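Local structure of aldehyde dehydrogenase (Trypanosoma brucei, 5MYP) at residues L132-P137 and A148-S153. The protein probably oxidises aldehydes to carboxylic acids with NAD+ as the electron acceptor. Residues are numbered along the deposited sequence; the frame is centred on the assembly and turned at random.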
loop_
_atom_site.group_PDB
_atom_site.type_symbol
_atom_site.label_atom_id
_atom_site.label_comp_id
_atom_site.label_asym_id
_atom_site.label_seq_id
_atom_site.Cartn_x
_atom_site.Cartn_y
_atom_site.Cartn_z
ATOM N N LEU A 132 -16.162 8.611 14.745
ATOM C CA LEU A 132 -16.073 8.096 13.372
ATOM C C LEU A 132 -14.663 7.638 13.009
ATOM O O LEU A 132 -14.474 6.523 12.527
ATOM C CB LEU A 132 -16.516 9.165 12.369
ATOM C CG LEU A 132 -16.534 8.774 10.887
ATOM C CD1 LEU A 132 -17.653 7.785 10.620
ATOM C CD2 LEU A 132 -16.668 10.009 10.005
ATOM N N LEU A 133 -13.680 8.497 13.260
ATOM C CA LEU A 133 -12.323 8.264 12.763
ATOM C C LEU A 133 -11.463 7.368 13.659
ATOM O O LEU A 133 -10.286 7.146 13.360
ATOM C CB LEU A 133 -11.638 9.606 12.466
ATOM C CG LEU A 133 -12.385 10.463 11.434
ATOM C CD1 LEU A 133 -11.666 11.786 11.217
ATOM C CD2 LEU A 133 -12.570 9.738 10.107
ATOM N N ILE A 134 -12.042 6.855 14.749
ATOM C CA ILE A 134 -11.451 5.745 15.505
ATOM C C ILE A 134 -12.218 4.429 15.239
ATOM O O ILE A 134 -11.590 3.393 14.999
ATOM C CB ILE A 134 -11.313 6.091 17.022
ATOM C CG1 ILE A 134 -10.265 5.200 17.700
ATOM C CG2 ILE A 134 -12.637 6.012 17.765
ATOM C CD1 ILE A 134 -8.843 5.680 17.523
ATOM N N LEU A 135 -13.555 4.469 15.243
ATOM C CA LEU A 135 -14.359 3.251 15.048
ATOM C C LEU A 135 -14.465 2.767 13.602
ATOM O O LEU A 135 -14.491 1.556 13.374
ATOM C CB LEU A 135 -15.770 3.400 15.644
ATOM C CG LEU A 135 -15.913 3.480 17.169
ATOM C CD1 LEU A 135 -17.391 3.379 17.546
ATOM C CD2 LEU A 135 -15.118 2.387 17.869
ATOM N N GLN A 136 -14.540 3.678 12.631
ATOM C CA GLN A 136 -14.693 3.254 11.226
ATOM C C GLN A 136 -13.514 2.388 10.745
ATOM O O GLN A 136 -13.750 1.325 10.173
ATOM C CB GLN A 136 -14.973 4.435 10.278
ATOM C CG GLN A 136 -15.337 4.003 8.864
ATOM C CD GLN A 136 -15.970 5.099 8.028
ATOM O OE1 GLN A 136 -15.708 6.281 8.219
ATOM N NE2 GLN A 136 -16.740 4.700 7.033
ATOM N N PRO A 137 -12.254 2.812 11.004
ATOM C CA PRO A 137 -11.116 1.925 10.701
ATOM C C PRO A 137 -11.130 0.612 11.494
ATOM O O PRO A 137 -10.850 -0.444 10.932
ATOM C CB PRO A 137 -9.886 2.761 11.098
ATOM C CG PRO A 137 -10.356 4.169 11.107
ATOM C CD PRO A 137 -11.800 4.124 11.499
ATOM N N ALA A 148 -6.841 -5.671 17.261
ATOM C CA ALA A 148 -6.476 -4.270 17.107
ATOM C C ALA A 148 -6.142 -3.580 18.412
ATOM O O ALA A 148 -6.573 -4.010 19.479
ATOM C CB ALA A 148 -7.585 -3.511 16.394
ATOM N N VAL A 149 -5.345 -2.521 18.300
ATOM C CA VAL A 149 -5.141 -1.561 19.378
ATOM C C VAL A 149 -5.575 -0.199 18.854
ATOM O O VAL A 149 -5.208 0.184 17.744
ATOM C CB VAL A 149 -3.674 -1.522 19.846
ATOM C CG1 VAL A 149 -3.470 -0.429 20.895
ATOM C CG2 VAL A 149 -3.267 -2.886 20.394
ATOM N N ILE A 150 -6.366 0.523 19.642
ATOM C CA ILE A 150 -6.802 1.873 19.270
ATOM C C ILE A 150 -6.166 2.914 20.182
ATOM O O ILE A 150 -5.945 2.658 21.369
ATOM C CB ILE A 150 -8.342 2.029 19.239
ATOM C CG1 ILE A 150 -8.984 1.792 20.614
ATOM C CG2 ILE A 150 -8.943 1.083 18.213
ATOM C CD1 ILE A 150 -10.434 2.206 20.669
ATOM N N LYS A 151 -5.874 4.078 19.610
ATOM C CA LYS A 151 -5.247 5.176 20.332
ATOM C C LYS A 151 -6.091 6.441 20.123
ATOM O O LYS A 151 -5.907 7.160 19.138
ATOM C CB LYS A 151 -3.789 5.341 19.877
ATOM C CG LYS A 151 -2.918 6.145 20.836
ATOM C CD LYS A 151 -2.909 7.627 20.481
ATOM C CE LYS A 151 -3.031 8.508 21.697
ATOM N NZ LYS A 151 -3.398 9.900 21.304
ATOM N N PRO A 152 -7.058 6.694 21.030
ATOM C CA PRO A 152 -7.898 7.887 20.903
ATOM C C PRO A 152 -7.117 9.189 21.038
ATOM O O PRO A 152 -6.142 9.254 21.801
ATOM C CB PRO A 152 -8.885 7.752 22.072
ATOM C CG PRO A 152 -8.910 6.300 22.381
ATOM C CD PRO A 152 -7.503 5.844 22.150
ATOM N N SER A 153 -7.551 10.215 20.306
ATOM C CA SER A 153 -6.931 11.535 20.398
ATOM C C SER A 153 -7.181 12.159 21.775
ATOM O O SER A 153 -8.311 12.145 22.279
ATOM C CB SER A 153 -7.467 12.474 19.323
ATOM O OG SER A 153 -6.933 13.774 19.489
#
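I134 reaches from the first turn of helix 132-143 to the C-terminal end of strand 147-151, where it meets I150 and the backbone just beyond it. The apolar part is small: CG1 of I134 sits 4.0 Å from CB of I150, and the two side chains cross at about a right angle, so they touch near the branch point of I150 rather than along their lengths. With CG1 of I134 anti to the backbone N (chi1 -159°), the longer branch extends across to the strand and carries CD1 past I150. CD1 of I134 then lies against main chain, 3.7 Å from O of K151 and 4.1 Å from N of P152, a van der Waals contact with the peptide link where the strand gives way to loop.

Strand 110-124, helix 132-143 and strand 147-151 form a beta-alpha-beta unit with the two strands parallel, part of the Rossmann-like dinucleotide-binding domain of the aldehyde dehydrogenase fold. The contact packs the crossover helix onto its following strand, and all four touching residues are buried. V123 of the preceding strand touches both isoleucines; helix 157-170 adds L163 against I134 and L167 against I150.

On the strand side, K151 directs its CB away from the helix, and its chain runs forward alongside the backbone until NZ of K151 donates to O of P152 at 2.9 Å, approaching from 40° above the carbonyl plane. The same ammonium group also bonds to O of G181, while E154 is a weak, long ion-pair partner.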